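Local coordinates for putative peptide ABC-transport system periplasmic peptide-binding protein (Campylobacter jejuni, PDB 4OEV) that binds nickel(II) outside the cytoplasm, here together with oxalate, and serves nickel import as the solute-binding component of an ABC-type importer, at residues A[34-40]-A[133-138]; A[61-67]-A[116-122]; A[88-92]-A[104-110]. Residue numbers count along the deposited sequence, not the author numbering.

How the interactions relate
All three contacts belong to one region of this solute-binding protein. Interaction 1 is the most buried: two largely irregular segments held by a few backbone hydrogen bonds, a bridging water and apolar side chains. Interaction 2 is regular antiparallel pairing with two unlike faces, one apolar and inward, the other carrying Asp64, His117 and Lys119 at the partly exposed side. Interaction 3 lays helix 81-92 on the apolar face of that same sheet, where strand 107-114 neighbours strand 117-122, and is mostly side-chain packing with one lysine hydrogen bond. Leu37 and Leu133 of interaction 1 reach Ile65 of interaction 2, while Ile135 packs on Phe91 and Phe104 of interaction 3.

Interaction 1. Residues A[34-40]-A[133-138]; sequences FSGLTRF and LSIGML
Segments 34-40 and 133-138 run antiparallel without a regular ladder, Gly36 facing Gly136 (CA-CA 4.1 Å) and Thr38 facing Ser134 (4.5 Å). This irregular pairing pins the loop between helices 129-132 and 140-143 to the segment leading from helix 30-33 into strand 38-40. Gly36 is extended (-110/-179), Leu133 and Ser134 turn-like (psi 11° and -7°). Met137 N donates to Ser35 O (3.0 Å). Leu133 O receives Thr38 N (3.3 Å) and, weakly, Leu37 N (3.0 Å). Water 1 bridges Ser35 N (2.9 Å) to Met137 O (3.0 Å). Phe34 (m, chi2 -91°) points toward the partner; its ring edge, at CD1, is 3.3 Å from Met137 O, and CE1 4.2 Å from Leu138 CD2. Leu37 (m, t) spreads its methyls, CD1 to Leu133 CD2 (3.9 Å; Leu133 also m, t) and CD2 to Met137 CG (4.1 Å; Met137 m, m, chi3 95°). Phe40 (m) brings ring-edge CE2 3.3 Å from Ser134 OG (p), hydrogen-bonded to Asp131 O. Thr38, also p, bonds Leu130 O through OG1. Gly36 CA lies 3.1 Å from Ile135 O; any CB there would clash. Close glycine backbones flanked by apolar side chains imply a tight interior antiparallel passage held by few direct polar bonds.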
loop_
_atom_site.group_PDB
_atom_site.type_symbol
_atom_site.label_atom_id
_atom_site.label_comp_id
_atom_site.label_asym_id
_atom_site.label_seq_id
_atom_site.Cartn_x
_atom_site.Cartn_y
_atom_site.Cartn_z
ATOM N N PHE A 34 11.233 14.018 1.353
ATOM C CA PHE A 34 10.161 14.939 1.752
ATOM C C PHE A 34 9.682 14.669 3.161
ATOM O O PHE A 34 9.935 13.584 3.716
ATOM C CB PHE A 34 8.984 14.835 0.785
ATOM C CG PHE A 34 9.344 15.190 -0.620
ATOM C CD1 PHE A 34 9.221 16.504 -1.063
ATOM C CD2 PHE A 34 9.836 14.231 -1.488
ATOM C CE1 PHE A 34 9.576 16.845 -2.365
ATOM C CE2 PHE A 34 10.192 14.553 -2.790
ATOM C CZ PHE A 34 10.047 15.869 -3.239
ATOM N N SER A 35 9.034 15.665 3.754
ATOM C CA SER A 35 8.351 15.447 5.011
ATOM C C SER A 35 7.066 16.214 4.982
ATOM O O SER A 35 6.960 17.225 4.267
ATOM C CB SER A 35 9.223 15.858 6.198
ATOM O OG SER A 35 9.527 17.230 6.100
ATOM N N GLY A 36 6.112 15.766 5.801
ATOM C CA GLY A 36 4.767 16.295 5.805
ATOM C C GLY A 36 4.487 17.078 7.065
ATOM O O GLY A 36 5.378 17.249 7.921
ATOM N N LEU A 37 3.260 17.585 7.162
ATOM C CA LEU A 37 2.813 18.318 8.331
ATOM C C LEU A 37 2.731 17.428 9.546
ATOM O O LEU A 37 2.928 17.894 10.674
ATOM C CB LEU A 37 1.446 18.966 8.080
ATOM C CG LEU A 37 1.438 19.946 6.923
ATOM C CD1 LEU A 37 0.050 20.619 6.780
ATOM C CD2 LEU A 37 2.564 20.992 7.148
ATOM N N THR A 38 2.389 16.159 9.320
ATOM C CA THR A 38 2.294 15.210 10.403
ATOM C C THR A 38 3.175 13.994 10.127
ATOM O O THR A 38 3.667 13.797 9.009
ATOM C CB THR A 38 0.842 14.753 10.630
ATOM O OG1 THR A 38 0.355 14.091 9.468
ATOM C CG2 THR A 38 -0.091 15.946 10.910
ATOM N N ARG A 39 3.367 13.179 11.153
ATOM C CA ARG A 39 4.178 11.949 11.020
ATOM C C ARG A 39 3.657 10.925 12.029
ATOM O O ARG A 39 2.762 11.246 12.814
ATOM C CB ARG A 39 5.658 12.258 11.258
ATOM C CG ARG A 39 5.950 12.591 12.724
ATOM C CD ARG A 39 7.372 13.022 12.947
ATOM N NE ARG A 39 7.459 13.659 14.256
ATOM C CZ ARG A 39 7.685 13.022 15.409
ATOM N NH1 ARG A 39 7.722 13.726 16.543
ATOM N NH2 ARG A 39 7.914 11.702 15.440
ATOM N N PHE A 40 4.177 9.695 11.998
ATOM C CA PHE A 40 3.759 8.662 12.939
ATOM C C PHE A 40 4.963 8.058 13.650
ATOM O O PHE A 40 5.991 7.847 13.002
ATOM C CB PHE A 40 2.976 7.552 12.217
ATOM C CG PHE A 40 1.899 8.087 11.330
ATOM C CD1 PHE A 40 0.663 8.414 11.862
ATOM C CD2 PHE A 40 2.135 8.293 9.972
ATOM C CE1 PHE A 40 -0.348 8.959 11.055
ATOM C CE2 PHE A 40 1.136 8.827 9.162
ATOM C CZ PHE A 40 -0.105 9.165 9.707
ATOM N N LEU A 133 -2.305 14.408 5.673
ATOM C CA LEU A 133 -1.312 15.473 5.704
ATOM C C LEU A 133 0.069 14.974 6.154
ATOM O O LEU A 133 0.982 15.785 6.410
ATOM C CB LEU A 133 -1.808 16.622 6.615
ATOM C CG LEU A 133 -2.969 17.445 6.057
ATOM C CD1 LEU A 133 -3.625 18.314 7.092
ATOM C CD2 LEU A 133 -2.459 18.279 4.916
ATOM N N SER A 134 0.247 13.643 6.223
ATOM C CA SER A 134 1.579 13.128 6.514
ATOM C C SER A 134 2.331 13.044 5.181
ATOM O O SER A 134 3.520 12.769 5.167
ATOM C CB SER A 134 1.536 11.767 7.233
ATOM O OG SER A 134 0.841 10.781 6.458
ATOM N N ILE A 135 1.637 13.297 4.062
ATOM C CA ILE A 135 2.300 13.322 2.751
ATOM C C ILE A 135 3.279 14.486 2.687
ATOM O O ILE A 135 3.059 15.523 3.336
ATOM C CB ILE A 135 1.291 13.438 1.560
ATOM C CG1 ILE A 135 1.953 13.025 0.249
ATOM C CG2 ILE A 135 0.686 14.818 1.426
ATOM C CD1 ILE A 135 2.127 11.497 0.064
ATOM N N GLY A 136 4.350 14.321 1.911
ATOM C CA GLY A 136 5.380 15.344 1.829
ATOM C C GLY A 136 4.820 16.669 1.324
ATOM O O GLY A 136 3.832 16.674 0.584
ATOM N N MET A 137 5.415 17.793 1.760
ATOM C CA MET A 137 5.084 19.120 1.205
ATOM C C MET A 137 6.021 19.417 0.010
ATOM O O MET A 137 7.152 18.900 -0.062
ATOM C CB MET A 137 5.168 20.198 2.292
ATOM C CG MET A 137 4.116 20.081 3.417
ATOM S SD MET A 137 2.422 20.372 2.859
ATOM C CE MET A 137 1.981 18.633 2.567
ATOM N N LEU A 138 5.499 20.132 -0.972
ATOM C CA LEU A 138 6.241 20.511 -2.175
ATOM C C LEU A 138 6.740 21.964 -2.073
ATOM O O LEU A 138 6.108 22.772 -1.400
ATOM C CB LEU A 138 5.370 20.419 -3.416
ATOM C CG LEU A 138 4.861 19.012 -3.752
ATOM C CD1 LEU A 138 3.782 19.139 -4.803
ATOM C CD2 LEU A 138 6.032 18.229 -4.250
HETATM O O HOH W 1 8.930 18.120 2.226
#

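Interaction 2. Residues A[61-67]-A[116-122]; sequences LVYDIFL and SHVKITL
A histidine-carboxylate hydrogen bond and an aromatic stack share one imidazole on this sheet: His117 NE2 donates to Asp64 OD1 (2.7 Å), while the His117 ring forms an offset stack with Phe66, centroids 4.5 Å apart and planes at 24°. The setting is the central pair of a four-stranded antiparallel sheet, extended strands 62-67 and 117-122, with axes 4.7 Å apart at closest and directed 162° from one another. Leu61 and Ser116, at opposite ends of the ladder, turn out of strand geometry. Tyr63-Ile120 and Ile65-Val118 are hydrogen-bonded pairs; Val62-Thr121, Asp64-Lys119 and Phe66-His117 are non-hydrogen-bonded. Tyr63 N to Ile120 O and Ile120 N to Tyr63 O are both 2.8 Å; Ile65 N to Val118 O is 2.9 Å and Val118 N to Ile65 O 3.0 Å. Leu122 N to Leu61 O and Leu67 N to Ser116 O (each 2.8 Å) close the two ends.

Tyr63, Ile65, Val118 and Ile120, all chi1 m, form the apolar face: Ile65 CD1 meets Ile120 CD1 at 3.6 Å, Ile65 CB meets Val118 CG2 at 3.9 Å, and Tyr63 CE2 reaches Leu122 CD1 at 3.8 Å. Helix 81-92 packs on Val118 and Ile120, and Phe129 meets the Tyr63 ring edge-to-face. The other, partly exposed face carries Val62, Asp64, Phe66, His117, Lys119 and Thr121. There His117 (chi1 t), with Asp64 and Phe66 both m, joins neighbouring strands away from the nickel site. Lys119, t through chi3 and m at chi4, reaches along this face toward the Val62-Thr121 pair, until NZ lies 3.2 Å from Val62 CG1.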
loop_
_atom_site.group_PDB
_atom_site.type_symbol
_atom_site.label_atom_id
_atom_site.label_comp_id
_atom_site.label_asym_id
_atom_site.label_seq_id
_atom_site.Cartn_x
_atom_site.Cartn_y
_atom_site.Cartn_z
ATOM N N LEU A 61 -15.269 20.793 9.996
ATOM C CA LEU A 61 -15.099 21.392 8.670
ATOM C C LEU A 61 -13.875 22.308 8.538
ATOM O O LEU A 61 -13.434 22.578 7.408
ATOM C CB LEU A 61 -16.352 22.198 8.255
ATOM C CG LEU A 61 -17.640 21.419 8.018
ATOM C CD1 LEU A 61 -18.720 22.293 7.400
ATOM C CD2 LEU A 61 -17.344 20.215 7.154
ATOM N N VAL A 62 -13.332 22.768 9.659
ATOM C CA VAL A 62 -12.269 23.785 9.630
ATOM C C VAL A 62 -11.006 23.394 10.401
ATOM O O VAL A 62 -11.067 23.042 11.588
ATOM C CB VAL A 62 -12.783 25.129 10.174
ATOM C CG1 VAL A 62 -11.644 26.104 10.336
ATOM C CG2 VAL A 62 -13.823 25.706 9.223
ATOM N N TYR A 63 -9.870 23.486 9.713
ATOM C CA TYR A 63 -8.558 23.094 10.270
ATOM C C TYR A 63 -7.667 24.288 10.375
ATOM O O TYR A 63 -7.270 24.848 9.353
ATOM C CB TYR A 63 -7.851 22.050 9.385
ATOM C CG TYR A 63 -8.443 20.663 9.457
ATOM C CD1 TYR A 63 -7.708 19.602 9.963
ATOM C CD2 TYR A 63 -9.736 20.419 9.036
ATOM C CE1 TYR A 63 -8.242 18.322 10.034
ATOM C CE2 TYR A 63 -10.285 19.166 9.120
ATOM C CZ TYR A 63 -9.530 18.117 9.611
ATOM O OH TYR A 63 -10.106 16.881 9.709
ATOM N N ASP A 64 -7.294 24.640 11.605
ATOM C CA ASP A 64 -6.306 25.684 11.810
ATOM C C ASP A 64 -4.978 25.014 12.086
ATOM O O ASP A 64 -4.856 24.300 13.083
ATOM C CB ASP A 64 -6.678 26.605 12.975
ATOM C CG ASP A 64 -7.768 27.608 12.613
ATOM O OD1 ASP A 64 -7.458 28.601 11.921
ATOM O OD2 ASP A 64 -8.918 27.407 13.053
ATOM N N ILE A 65 -4.011 25.188 11.187
ATOM C CA ILE A 65 -2.724 24.497 11.337
ATOM C C ILE A 65 -1.571 25.491 11.558
ATOM O O ILE A 65 -1.429 26.446 10.791
ATOM C CB ILE A 65 -2.411 23.622 10.142
ATOM C CG1 ILE A 65 -3.556 22.642 9.926
ATOM C CG2 ILE A 65 -1.087 22.879 10.358
ATOM C CD1 ILE A 65 -3.231 21.560 8.939
ATOM N N PHE A 66 -0.768 25.245 12.599
ATOM C CA PHE A 66 0.360 26.114 12.995
ATOM C C PHE A 66 1.720 25.435 12.719
ATOM O O PHE A 66 1.990 24.311 13.176
ATOM C CB PHE A 66 0.196 26.490 14.469
ATOM C CG PHE A 66 -1.136 27.130 14.764
ATOM C CD1 PHE A 66 -1.338 28.488 14.553
ATOM C CD2 PHE A 66 -2.187 26.370 15.234
ATOM C CE1 PHE A 66 -2.584 29.066 14.791
ATOM C CE2 PHE A 66 -3.418 26.916 15.473
ATOM C CZ PHE A 66 -3.627 28.282 15.259
ATOM N N LEU A 67 2.554 26.119 11.938
ATOM C CA LEU A 67 3.759 25.519 11.360
ATOM C C LEU A 67 5.053 25.829 12.106
ATOM O O LEU A 67 5.121 26.855 12.783
ATOM C CB LEU A 67 3.900 26.003 9.928
ATOM C CG LEU A 67 2.580 25.859 9.156
ATOM C CD1 LEU A 67 2.741 26.445 7.796
ATOM C CD2 LEU A 67 2.248 24.336 9.069
ATOM N N SER A 116 2.887 31.315 9.612
ATOM C CA SER A 116 2.962 30.014 10.281
ATOM C C SER A 116 1.568 29.469 10.607
ATOM O O SER A 116 1.431 28.632 11.485
ATOM C CB SER A 116 3.780 30.166 11.573
ATOM O OG SER A 116 5.123 30.452 11.256
ATOM N N HIS A 117 0.540 29.995 9.933
ATOM C CA HIS A 117 -0.856 29.683 10.233
ATOM C C HIS A 117 -1.642 29.558 8.927
ATOM O O HIS A 117 -1.795 30.537 8.192
ATOM C CB HIS A 117 -1.517 30.778 11.087
ATOM C CG HIS A 117 -2.951 30.503 11.462
ATOM N ND1 HIS A 117 -3.780 31.477 11.993
ATOM C CD2 HIS A 117 -3.683 29.362 11.443
ATOM C CE1 HIS A 117 -4.973 30.961 12.235
ATOM N NE2 HIS A 117 -4.937 29.674 11.919
ATOM N N VAL A 118 -2.150 28.359 8.655
ATOM C CA VAL A 118 -3.069 28.190 7.515
ATOM C C VAL A 118 -4.407 27.747 8.072
ATOM O O VAL A 118 -4.498 27.123 9.128
ATOM C CB VAL A 118 -2.563 27.223 6.420
ATOM C CG1 VAL A 118 -1.246 27.735 5.836
ATOM C CG2 VAL A 118 -2.459 25.764 6.932
ATOM N N LYS A 119 -5.463 28.191 7.405
ATOM C CA LYS A 119 -6.809 27.858 7.792
ATOM C C LYS A 119 -7.389 27.104 6.604
ATOM O O LYS A 119 -7.662 27.705 5.565
ATOM C CB LYS A 119 -7.610 29.122 8.105
ATOM C CG LYS A 119 -9.006 28.912 8.651
ATOM C CD LYS A 119 -9.700 30.282 8.770
ATOM C CE LYS A 119 -10.786 30.274 9.817
ATOM N NZ LYS A 119 -11.786 29.220 9.468
ATOM N N ILE A 120 -7.594 25.804 6.782
ATOM C CA ILE A 120 -8.097 24.945 5.717
ATOM C C ILE A 120 -9.560 24.716 5.979
ATOM O O ILE A 120 -9.947 24.314 7.071
ATOM C CB ILE A 120 -7.342 23.590 5.671
ATOM C CG1 ILE A 120 -5.848 23.822 5.557
ATOM C CG2 ILE A 120 -7.871 22.700 4.510
ATOM C CD1 ILE A 120 -5.007 22.608 5.972
ATOM N N THR A 121 -10.387 25.000 4.981
ATOM C CA THR A 121 -11.804 24.742 5.108
ATOM C C THR A 121 -12.244 23.659 4.104
ATOM O O THR A 121 -11.854 23.638 2.927
ATOM C CB THR A 121 -12.658 26.038 4.908
ATOM O OG1 THR A 121 -12.368 26.964 5.962
ATOM C CG2 THR A 121 -14.132 25.705 4.937
ATOM N N LEU A 122 -13.068 22.763 4.605
ATOM C CA LEU A 122 -13.486 21.594 3.822
ATOM C C LEU A 122 -14.948 21.704 3.427
ATOM O O LEU A 122 -15.727 22.350 4.112
ATOM C CB LEU A 122 -13.278 20.327 4.610
ATOM C CG LEU A 122 -11.918 19.914 5.165
ATOM C CD1 LEU A 122 -12.127 18.585 5.892
ATOM C CD2 LEU A 122 -10.943 19.795 4.011
#

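Interaction 3. Residues A[88-92]-A[104-110]; sequences IEAFK and FEDIKSV
Helix 81-92 packs on the face of an antiparallel beta-sheet here, segment 88-92 running nearly antiparallel (151°) to strand 107-110, with axes 10.0 Å apart at closest. Ile88 (m, t) wedges between strand and turn: CG2 sits 3.3 Å from Ile107 CD1 and 3.6 Å from Val110 CG2, and CG1 4.2 Å from Phe104 CE2. Glu89 points its CB away, yet OE2 approaches Val110 CB (4.3 Å) while salt-bridged to Lys85. Phe91 (chi1 m, chi2 -28°) directs its edge at the face of Phe104 (chi1 m, chi2 82°), centroids 4.8 Å apart and planes at 57°. Phe104 opens a type I turn ending at Ile107, closed by Ile107 N to Phe104 O (3.2 Å). Strand 107-114 then begins with a classic bulge, Lys108 and Ser109 both opposite Thr121. Lys92, nearest Glu105 (CA-CA 5.1 Å), takes chi1 p, chi2 and chi3 t and chi4 124°, between wells; its CB rests 3.3 Å from Phe104 O, and NZ donates to Ile107 O at 3.1 Å.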
loop_
_atom_site.group_PDB
_atom_site.type_symbol
_atom_site.label_atom_id
_atom_site.label_comp_id
_atom_site.label_asym_id
_atom_site.label_seq_id
_atom_site.Cartn_x
_atom_site.Cartn_y
_atom_site.Cartn_z
ATOM N N ILE A 88 -1.250 21.495 -1.095
ATOM C CA ILE A 88 -2.600 21.011 -0.965
ATOM C C ILE A 88 -3.410 21.366 -2.220
ATOM O O ILE A 88 -4.108 20.533 -2.757
ATOM C CB ILE A 88 -3.259 21.667 0.253
ATOM C CG1 ILE A 88 -2.862 21.003 1.554
ATOM C CG2 ILE A 88 -4.739 21.675 0.127
ATOM C CD1 ILE A 88 -3.450 21.768 2.737
ATOM N N GLU A 89 -3.257 22.590 -2.732
ATOM C CA GLU A 89 -3.934 22.947 -3.964
ATOM C C GLU A 89 -3.434 22.123 -5.146
ATOM O O GLU A 89 -4.225 21.757 -6.052
ATOM C CB GLU A 89 -3.770 24.446 -4.216
ATOM C CG GLU A 89 -4.618 25.200 -3.261
ATOM C CD GLU A 89 -4.533 26.719 -3.418
ATOM O OE1 GLU A 89 -3.709 27.241 -4.204
ATOM O OE2 GLU A 89 -5.333 27.366 -2.740
ATOM N N ALA A 90 -2.153 21.764 -5.088
ATOM C CA ALA A 90 -1.528 20.998 -6.143
ATOM C C ALA A 90 -2.116 19.585 -6.232
ATOM O O ALA A 90 -2.384 19.138 -7.333
ATOM C CB ALA A 90 -0.013 20.915 -5.938
ATOM N N PHE A 91 -2.350 18.938 -5.086
ATOM C CA PHE A 91 -2.901 17.578 -4.998
ATOM C C PHE A 91 -4.359 17.541 -5.467
ATOM O O PHE A 91 -4.823 16.534 -5.987
ATOM C CB PHE A 91 -2.830 17.060 -3.572
ATOM C CG PHE A 91 -1.413 17.052 -2.981
ATOM C CD1 PHE A 91 -0.281 16.912 -3.790
ATOM C CD2 PHE A 91 -1.236 17.213 -1.621
ATOM C CE1 PHE A 91 1.008 16.868 -3.242
ATOM C CE2 PHE A 91 0.063 17.210 -1.049
ATOM C CZ PHE A 91 1.182 17.048 -1.870
ATOM N N LYS A 92 -5.096 18.638 -5.290
ATOM C CA LYS A 92 -6.511 18.572 -5.655
ATOM C C LYS A 92 -6.790 19.224 -6.988
ATOM O O LYS A 92 -7.930 19.247 -7.419
ATOM C CB LYS A 92 -7.391 19.208 -4.589
ATOM C CG LYS A 92 -7.202 20.733 -4.424
ATOM C CD LYS A 92 -8.255 21.301 -3.492
ATOM C CE LYS A 92 -8.256 22.855 -3.511
ATOM N NZ LYS A 92 -9.618 23.396 -3.856
ATOM N N PHE A 104 -7.478 14.811 -1.113
ATOM C CA PHE A 104 -7.550 16.299 -1.033
ATOM C C PHE A 104 -8.675 16.976 -1.789
ATOM O O PHE A 104 -8.791 18.209 -1.716
ATOM C CB PHE A 104 -6.216 16.884 -1.503
ATOM C CG PHE A 104 -5.074 16.472 -0.638
ATOM C CD1 PHE A 104 -4.458 15.233 -0.826
ATOM C CD2 PHE A 104 -4.650 17.269 0.410
ATOM C CE1 PHE A 104 -3.427 14.820 0.007
ATOM C CE2 PHE A 104 -3.590 16.867 1.238
ATOM C CZ PHE A 104 -2.985 15.641 1.042
ATOM N N GLU A 105 -9.523 16.203 -2.483
ATOM C CA GLU A 105 -10.620 16.768 -3.285
ATOM C C GLU A 105 -11.629 17.500 -2.431
ATOM O O GLU A 105 -12.391 18.350 -2.912
ATOM C CB GLU A 105 -11.360 15.671 -4.080
ATOM C CG GLU A 105 -11.986 14.596 -3.160
ATOM C CD GLU A 105 -12.705 13.499 -3.938
ATOM O OE1 GLU A 105 -12.998 13.774 -5.126
ATOM O OE2 GLU A 105 -12.888 12.354 -3.404
ATOM N N ASP A 106 -11.650 17.156 -1.157
ATOM C CA ASP A 106 -12.639 17.682 -0.255
ATOM C C ASP A 106 -12.253 19.033 0.389
ATOM O O ASP A 106 -12.980 19.569 1.233
ATOM C CB ASP A 106 -12.887 16.654 0.817
ATOM C CG ASP A 106 -13.972 17.069 1.759
ATOM O OD1 ASP A 106 -15.014 17.571 1.279
ATOM O OD2 ASP A 106 -13.718 17.004 2.980
ATOM N N ILE A 107 -11.138 19.601 -0.049
ATOM C CA ILE A 107 -10.690 20.898 0.458
ATOM C C ILE A 107 -11.351 22.012 -0.322
ATOM O O ILE A 107 -11.218 22.077 -1.551
ATOM C CB ILE A 107 -9.190 21.021 0.342
ATOM C CG1 ILE A 107 -8.566 20.002 1.268
ATOM C CG2 ILE A 107 -8.721 22.488 0.710
ATOM C CD1 ILE A 107 -7.210 19.711 0.922
ATOM N N LYS A 108 -12.086 22.873 0.376
ATOM C CA LYS A 108 -12.743 23.974 -0.282
ATOM C C LYS A 108 -11.828 25.188 -0.455
ATOM O O LYS A 108 -11.776 25.770 -1.538
ATOM C CB LYS A 108 -13.981 24.376 0.491
ATOM C CG LYS A 108 -14.735 25.562 -0.145
ATOM C CD LYS A 108 -15.993 25.775 0.604
ATOM C CE LYS A 108 -16.769 26.934 -0.008
ATOM N NZ LYS A 108 -18.109 27.037 0.615
ATOM N N SER A 109 -11.104 25.551 0.608
ATOM C CA SER A 109 -10.212 26.701 0.597
ATOM C C SER A 109 -9.056 26.518 1.575
ATOM O O SER A 109 -9.218 25.871 2.630
ATOM C CB SER A 109 -10.966 27.980 0.978
ATOM O OG SER A 109 -11.463 27.839 2.303
ATOM N N VAL A 110 -7.913 27.092 1.208
ATOM C CA VAL A 110 -6.719 27.163 2.065
ATOM C C VAL A 110 -6.337 28.637 2.262
ATOM O O VAL A 110 -5.968 29.307 1.299
ATOM C CB VAL A 110 -5.517 26.448 1.467
ATOM C CG1 VAL A 110 -4.333 26.519 2.410
ATOM C CG2 VAL A 110 -5.883 24.963 1.099
#